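Local coordinates for Alpha/beta hydrolase fold protein (PDB 3R0V) that is an alpha/beta-hydrolase-fold protein that probably acts as a hydrolase and binds D-malate in a pocket, at residues Pro14-Arg19 with Gly61-Thr66; Pro8-Thr13 with Glu74-Ala79; Gly30-Thr35 with His183-Asp188. All coordinates share one frame; numbering follows the deposited sequence. Where two conformers were deposited one is given.

Contact 1 (Pro14-Arg19 with Gly61-Thr66)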
# COMPACT_ATOMS: atom_id res chain seq x y z
N PRO A 14 6.14 -7.89 17.18
CA PRO A 14 4.89 -7.24 17.59
C PRO A 14 4.42 -6.26 16.52
O PRO A 14 5.19 -5.37 16.11
CB PRO A 14 5.28 -6.50 18.86
CG PRO A 14 6.75 -6.26 18.73
CD PRO A 14 7.29 -7.45 17.99
N ILE A 15 3.18 -6.43 16.07
CA ILE A 15 2.57 -5.55 15.07
C ILE A 15 1.49 -4.72 15.74
O ILE A 15 0.51 -5.26 16.26
CB ILE A 15 1.97 -6.36 13.90
CG1 ILE A 15 3.03 -7.29 13.30
CG2 ILE A 15 1.37 -5.43 12.83
CD1 ILE A 15 4.21 -6.57 12.62
N ALA A 16 1.68 -3.40 15.73
CA ALA A 16 0.78 -2.47 16.40
C ALA A 16 -0.42 -2.12 15.52
O ALA A 16 -0.28 -1.94 14.30
CB ALA A 16 1.53 -1.19 16.81
N PHE A 17 -1.59 -2.01 16.13
CA PHE A 17 -2.80 -1.73 15.36
C PHE A 17 -3.84 -1.05 16.24
O PHE A 17 -3.71 -1.02 17.47
CB PHE A 17 -3.41 -3.02 14.79
CG PHE A 17 -4.02 -3.91 15.83
CD1 PHE A 17 -5.40 -3.90 16.06
CD2 PHE A 17 -3.24 -4.75 16.58
CE1 PHE A 17 -5.96 -4.71 17.03
CE2 PHE A 17 -3.80 -5.57 17.55
CZ PHE A 17 -5.17 -5.55 17.77
N GLU A 18 -4.86 -0.50 15.60
CA GLU A 18 -6.01 -0.01 16.33
C GLU A 18 -7.30 -0.35 15.59
O GLU A 18 -7.30 -0.46 14.37
CB GLU A 18 -5.91 1.48 16.61
CG GLU A 18 -5.77 2.36 15.40
CD GLU A 18 -5.57 3.82 15.78
OE1 GLU A 18 -6.58 4.52 16.03
OE2 GLU A 18 -4.41 4.27 15.85
N ARG A 19 -8.37 -0.56 16.36
CA ARG A 19 -9.68 -0.89 15.82
C ARG A 19 -10.62 0.26 16.06
O ARG A 19 -10.58 0.91 17.11
CB ARG A 19 -10.30 -2.06 16.58
CG ARG A 19 -9.62 -3.40 16.51
CD ARG A 19 -10.64 -4.49 16.90
NE ARG A 19 -10.00 -5.80 17.06
CZ ARG A 19 -9.26 -6.13 18.11
NH1 ARG A 19 -9.07 -5.25 19.08
NH2 ARG A 19 -8.71 -7.33 18.18
N GLY A 61 6.15 3.03 12.93
CA GLY A 61 5.20 3.40 13.97
C GLY A 61 5.50 2.66 15.25
O GLY A 61 6.63 2.72 15.75
N ASP A 62 4.52 1.95 15.80
CA ASP A 62 4.72 1.25 17.07
C ASP A 62 5.00 -0.23 16.89
O ASP A 62 5.03 -0.98 17.86
CB ASP A 62 3.52 1.47 18.00
CG ASP A 62 3.38 2.91 18.44
OD1 ASP A 62 4.42 3.58 18.66
OD2 ASP A 62 2.23 3.38 18.57
N SER A 63 5.21 -0.65 15.65
CA SER A 63 5.57 -2.04 15.40
C SER A 63 7.06 -2.29 15.55
O SER A 63 7.89 -1.40 15.35
CB SER A 63 5.15 -2.48 14.01
OG SER A 63 3.73 -2.51 13.92
N GLY A 64 7.41 -3.53 15.90
CA GLY A 64 8.79 -3.95 15.96
C GLY A 64 9.28 -4.39 14.59
O GLY A 64 8.60 -4.18 13.57
N ASP A 65 10.44 -5.03 14.56
CA ASP A 65 10.97 -5.58 13.32
C ASP A 65 11.91 -6.72 13.69
O ASP A 65 12.61 -6.65 14.71
CB ASP A 65 11.72 -4.48 12.54
CG ASP A 65 11.85 -4.79 11.06
OD1 ASP A 65 11.54 -5.92 10.63
OD2 ASP A 65 12.27 -3.87 10.31
N THR A 66 11.90 -7.77 12.89
CA THR A 66 12.78 -8.91 13.13
C THR A 66 13.52 -9.26 11.83
O THR A 66 12.95 -9.81 10.91
CB THR A 66 11.99 -10.13 13.65
OG1 THR A 66 11.27 -9.76 14.84
CG2 THR A 66 12.93 -11.28 13.97
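The first torsion of S63 sets its OG anti to its own carbonyl carbon and beside its backbone N (chi1 -68°), and in this position the hydroxyl reaches the edge of strand 14-16. I15 CA lies 3.5 Å from S63 OG, and I15 CG2, anti to the backbone N, comes loosely alongside. Across the contact, A16 N donates to S63 OG at 2.9 Å, with 164° at the hydrogen. S63 OG is also hydrogen-bonded to D56 O, in the loop after strand 51-52, so one serine hydroxyl bridges the main chains of two separate segments. Two residues back along the strand, G64 N donates to P14 O at 2.9 Å, and S63 CA adds a weaker CA-H...O approach of 3.4 Å to the same P14 O. The two chains run in opposite directions here, P14 facing G64 and I15 facing S63, but a side-chain oxygen takes the place of a second backbone acceptor. Van der Waals contact flanks the bonds: A16 CB lies 3.5 Å from D62 CB, and P14 CG rests against the backbone of G64, where a side chain on the glycine would be tight against the proline ring. The carboxylate of D62 turns to R36, which also pairs with E18. Strands 6-8 and 14-16 form an antiparallel hairpin at the N terminus; strand 14-16 is thus held between strand 6-8 and the loop that leads from strand 51-52 to helix 71-84, with I15 resting on D77 and I81 of that helix.

Contact 2 (Pro8-Thr13 with Glu74-Ala79)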
# COMPACT_ATOMS: atom_id res chain seq x y z
N PRO A 8 1.39 -10.57 17.85
CA PRO A 8 2.65 -11.11 17.33
C PRO A 8 2.47 -11.73 15.95
O PRO A 8 1.53 -12.48 15.70
CB PRO A 8 3.00 -12.20 18.33
CG PRO A 8 1.68 -12.66 18.86
CD PRO A 8 0.79 -11.45 18.87
N SER A 9 3.40 -11.42 15.06
CA SER A 9 3.47 -12.08 13.78
C SER A 9 4.08 -13.48 14.00
O SER A 9 4.57 -13.78 15.08
CB SER A 9 4.36 -11.25 12.83
OG SER A 9 4.23 -11.70 11.50
N SER A 10 4.04 -14.31 12.96
CA SER A 10 4.59 -15.67 13.05
C SER A 10 6.02 -15.68 13.59
O SER A 10 6.38 -16.55 14.39
CB SER A 10 4.54 -16.34 11.67
OG SER A 10 4.93 -17.71 11.76
N ASP A 11 6.83 -14.71 13.17
CA ASP A 11 8.23 -14.65 13.61
C ASP A 11 8.43 -13.96 14.95
O ASP A 11 9.56 -13.75 15.38
CB ASP A 11 9.12 -14.02 12.53
CG ASP A 11 8.94 -12.50 12.40
OD1 ASP A 11 8.10 -11.90 13.10
OD2 ASP A 11 9.65 -11.92 11.55
N GLY A 12 7.33 -13.64 15.63
CA GLY A 12 7.42 -13.03 16.93
C GLY A 12 7.35 -11.50 16.95
O GLY A 12 7.20 -10.92 18.03
N THR A 13 7.44 -10.86 15.79
CA THR A 13 7.42 -9.40 15.73
C THR A 13 6.09 -8.83 16.22
O THR A 13 5.03 -9.21 15.74
CB THR A 13 7.60 -8.91 14.29
OG1 THR A 13 8.79 -9.50 13.76
CG2 THR A 13 7.75 -7.39 14.25
N GLU A 74 5.95 -9.86 5.83
CA GLU A 74 4.86 -8.88 5.80
C GLU A 74 3.50 -9.50 5.45
O GLU A 74 2.46 -9.01 5.91
CB GLU A 74 5.19 -7.70 4.88
CG GLU A 74 6.42 -6.94 5.34
CD GLU A 74 6.38 -5.47 4.95
OE1 GLU A 74 6.92 -5.11 3.89
OE2 GLU A 74 5.78 -4.68 5.70
N ILE A 75 3.51 -10.57 4.67
CA ILE A 75 2.27 -11.33 4.45
C ILE A 75 1.83 -11.93 5.79
O ILE A 75 0.65 -11.88 6.14
CB ILE A 75 2.48 -12.41 3.38
CG1 ILE A 75 2.75 -11.74 2.03
CG2 ILE A 75 1.25 -13.33 3.29
CD1 ILE A 75 3.14 -12.73 0.93
N GLU A 76 2.78 -12.47 6.56
CA GLU A 76 2.46 -13.01 7.88
C GLU A 76 1.97 -11.92 8.83
O GLU A 76 1.08 -12.16 9.66
CB GLU A 76 3.68 -13.74 8.45
CG GLU A 76 4.01 -15.01 7.66
CD GLU A 76 5.42 -15.54 7.91
OE1 GLU A 76 6.14 -15.01 8.78
OE2 GLU A 76 5.80 -16.52 7.23
N ASP A 77 2.53 -10.71 8.71
CA ASP A 77 2.04 -9.60 9.53
C ASP A 77 0.57 -9.33 9.22
O ASP A 77 -0.26 -9.17 10.12
CB ASP A 77 2.85 -8.31 9.30
CG ASP A 77 4.31 -8.43 9.72
OD1 ASP A 77 4.66 -9.28 10.56
OD2 ASP A 77 5.12 -7.63 9.19
N LEU A 78 0.25 -9.25 7.93
CA LEU A 78 -1.13 -9.01 7.52
C LEU A 78 -2.02 -10.16 7.98
O LEU A 78 -3.15 -9.93 8.44
CB LEU A 78 -1.19 -8.80 6.01
CG LEU A 78 -2.59 -8.60 5.41
CD1 LEU A 78 -3.33 -7.47 6.13
CD2 LEU A 78 -2.48 -8.32 3.91
N ALA A 79 -1.54 -11.39 7.91
CA ALA A 79 -2.31 -12.53 8.42
C ALA A 79 -2.65 -12.36 9.91
O ALA A 79 -3.77 -12.64 10.34
CB ALA A 79 -1.57 -13.83 8.17
O HOH W 1 6.41 -13.17 10.75
O HOH W 2 1.55 -14.31 11.30
O HOH W 3 7.48 -16.88 10.25
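S9 and D77 make the direct polar link between the loop 8-13 and helix 71-84. S9 OG, placed anti to its backbone N (chi1 -167°), donates to D77 OD1 at a short 2.6 Å, meeting the oxygen on its anti side and 18° out of the carboxylate plane. Water carries further polar contacts. Water 1 donates to S9 OG and to E76 OE1, and accepts from D11 N; water 2 joins S10 N to E76 O. Van der Waals contact is slight, with S10 CB 3.6 Å from E76 OE1, whose own salt bridge is to R73. Within the loop, a type I turn from S9 to G12 is followed by an overlapping Asx turn: D11 OD1 accepts from T13 N at 3.0 Å and from T13 OG1 at 2.6 Å, both from the same face of the carboxylate. An alanine in place of D77 would probably leave S9 OG without its acceptor and R58 without one of its two carboxylate mates. D11 OD1 and D77 OD1 are 5.0 Å apart, and R58, salt-bridged to the OD2 of each, is likely to offset the repulsion between these acids.

Contact 3 (Gly30-Thr35 with His183-Asp188). With MLT (D-malate), chain F.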
# COMPACT_ATOMS: atom_id res chain seq x y z
N GLY A 30 -1.22 0.08 4.33
CA GLY A 30 -0.56 1.27 3.81
C GLY A 30 0.60 0.96 2.89
O GLY A 30 1.13 -0.14 2.87
N GLY A 31 0.99 1.97 2.11
CA GLY A 31 2.08 1.83 1.16
C GLY A 31 3.42 2.34 1.67
O GLY A 31 3.67 2.42 2.87
N ALA A 32 4.30 2.69 0.73
CA ALA A 32 5.64 3.13 1.09
C ALA A 32 5.54 4.36 2.00
O ALA A 32 4.73 5.25 1.77
CB ALA A 32 6.46 3.43 -0.16
N LEU A 33 6.37 4.36 3.04
CA LEU A 33 6.50 5.49 3.97
C LEU A 33 5.26 5.75 4.80
O LEU A 33 5.16 6.78 5.46
CB LEU A 33 6.92 6.77 3.24
CG LEU A 33 8.20 6.58 2.42
CD1 LEU A 33 8.43 7.79 1.53
CD2 LEU A 33 9.41 6.35 3.32
N SER A 34 4.31 4.83 4.77
CA SER A 34 3.09 4.98 5.55
C SER A 34 3.25 4.40 6.94
O SER A 34 4.05 3.49 7.17
CB SER A 34 1.95 4.23 4.87
OG SER A 34 2.13 2.83 5.04
N THR A 35 2.46 4.92 7.88
CA THR A 35 2.24 4.24 9.15
C THR A 35 0.73 4.15 9.31
O THR A 35 -0.01 4.53 8.40
CB THR A 35 2.82 5.00 10.33
OG1 THR A 35 2.11 6.23 10.50
CG2 THR A 35 4.31 5.28 10.12
N HIS A 183 14.01 4.00 6.33
CA HIS A 183 14.75 2.73 6.32
C HIS A 183 13.89 1.56 5.79
O HIS A 183 14.43 0.50 5.48
CB HIS A 183 15.24 2.39 7.74
CG HIS A 183 14.13 2.29 8.73
ND1 HIS A 183 13.52 3.41 9.26
CD2 HIS A 183 13.52 1.22 9.29
CE1 HIS A 183 12.57 3.03 10.10
NE2 HIS A 183 12.55 1.70 10.13
N THR A 184 12.56 1.74 5.70
CA THR A 184 11.69 0.69 5.15
C THR A 184 11.50 0.77 3.63
O THR A 184 10.83 -0.08 3.04
CB THR A 184 10.31 0.64 5.84
OG1 THR A 184 9.56 1.83 5.57
CG2 THR A 184 10.45 0.45 7.35
N LEU A 185 12.07 1.78 2.98
CA LEU A 185 11.92 1.87 1.53
C LEU A 185 12.41 0.62 0.79
O LEU A 185 11.79 0.21 -0.19
CB LEU A 185 12.60 3.14 0.99
CG LEU A 185 11.85 4.44 1.26
CD1 LEU A 185 12.75 5.67 1.05
CD2 LEU A 185 10.57 4.55 0.43
N PRO A 186 13.52 -0.01 1.25
CA PRO A 186 13.91 -1.26 0.59
C PRO A 186 12.87 -2.36 0.76
O PRO A 186 12.82 -3.27 -0.07
CB PRO A 186 15.22 -1.63 1.30
CG PRO A 186 15.77 -0.31 1.77
CD PRO A 186 14.53 0.44 2.22
N TYR A 187 12.06 -2.31 1.81
CA TYR A 187 11.02 -3.31 2.01
C TYR A 187 9.97 -3.19 0.92
O TYR A 187 9.54 -4.19 0.34
CB TYR A 187 10.34 -3.13 3.36
CG TYR A 187 11.22 -3.30 4.57
CD1 TYR A 187 12.54 -3.68 4.46
CD2 TYR A 187 10.68 -3.13 5.85
CE1 TYR A 187 13.33 -3.86 5.59
CE2 TYR A 187 11.45 -3.31 6.97
CZ TYR A 187 12.78 -3.67 6.84
OH TYR A 187 13.55 -3.86 7.98
N ASP A 188 9.55 -1.96 0.63
CA ASP A 188 8.57 -1.76 -0.43
C ASP A 188 9.14 -2.10 -1.80
O ASP A 188 8.43 -2.62 -2.66
CB ASP A 188 7.98 -0.36 -0.35
CG ASP A 188 6.98 -0.24 0.80
OD1 ASP A 188 7.29 0.38 1.83
OD2 ASP A 188 5.90 -0.86 0.67
C1 MLT F . 3.99 3.63 -3.12
O1 MLT F . 3.55 3.04 -2.08
O2 MLT F . 4.18 3.03 -4.18
C2 MLT F . 4.24 5.11 -3.02
O3 MLT F . 3.67 5.62 -1.83
C3 MLT F . 3.69 5.84 -4.23
C4 MLT F . 3.60 7.32 -3.96
O4 MLT F . 3.78 7.79 -2.81
O5 MLT F . 3.35 8.12 -4.89
O HOH W 4 8.55 2.50 3.07
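A type II beta turn from G31 to S34 puts A32 and L33 at its two corners, facing the start of helix 185-192, with A32 and D188 the nearest pair of backbones at 5.9 Å between CA atoms. The turn follows strand 25-29 of the alpha/beta-hydrolase fold, where the oxyanion hole of this family is usually built. Consistent with that role, A32 N donates to malate O1 at 2.9 Å, and S96 N bonds the malate too. S34 closes the turn, its N and OG both donating to G31 O. The carboxylate of D188 lies against A32, OD1 3.3 Å from A32 CA. D188 OD1 is salt-bridged to R60, and OD2 to R57 with a hydrogen bond to S96 OG, so D188 packs on A32 while bonding another residue of the malate pocket. L33 CG lies anti to its carbonyl carbon (chi1 -54°), and from there L33 CD2 meets L185 CD2 at 3.6 Å, the two leucines crossing obliquely; F154 of helix 147-158 touches both A32 and L185. Between the polar and apolar parts sits water 4, which accepts from L33 N at 2.9 Å and donates to T184 OG1 and to D188 OD1, 2.8 Å from each.

From the N terminus, the loop 8-13 comes first and closes a long loop by meeting helix 71-84 in contact 2. Contact 1 is nested inside it, joining the next strand, 14-16, to the loop that leads into that helix. T66 OG1 and T13 OG1, 2.7 Å apart in a probable hydrogen bond, connect the two directly. The turn 30-35 lies within both of these closures but finds its partner much later, at residues 183-188, so contact 3 crosses contacts 1 and 2. Y187 OH reaches back to D65 OD2 of contact 1. Together they tie the N-terminal hairpin, helix 71-84, the malate pocket and helix 185-192.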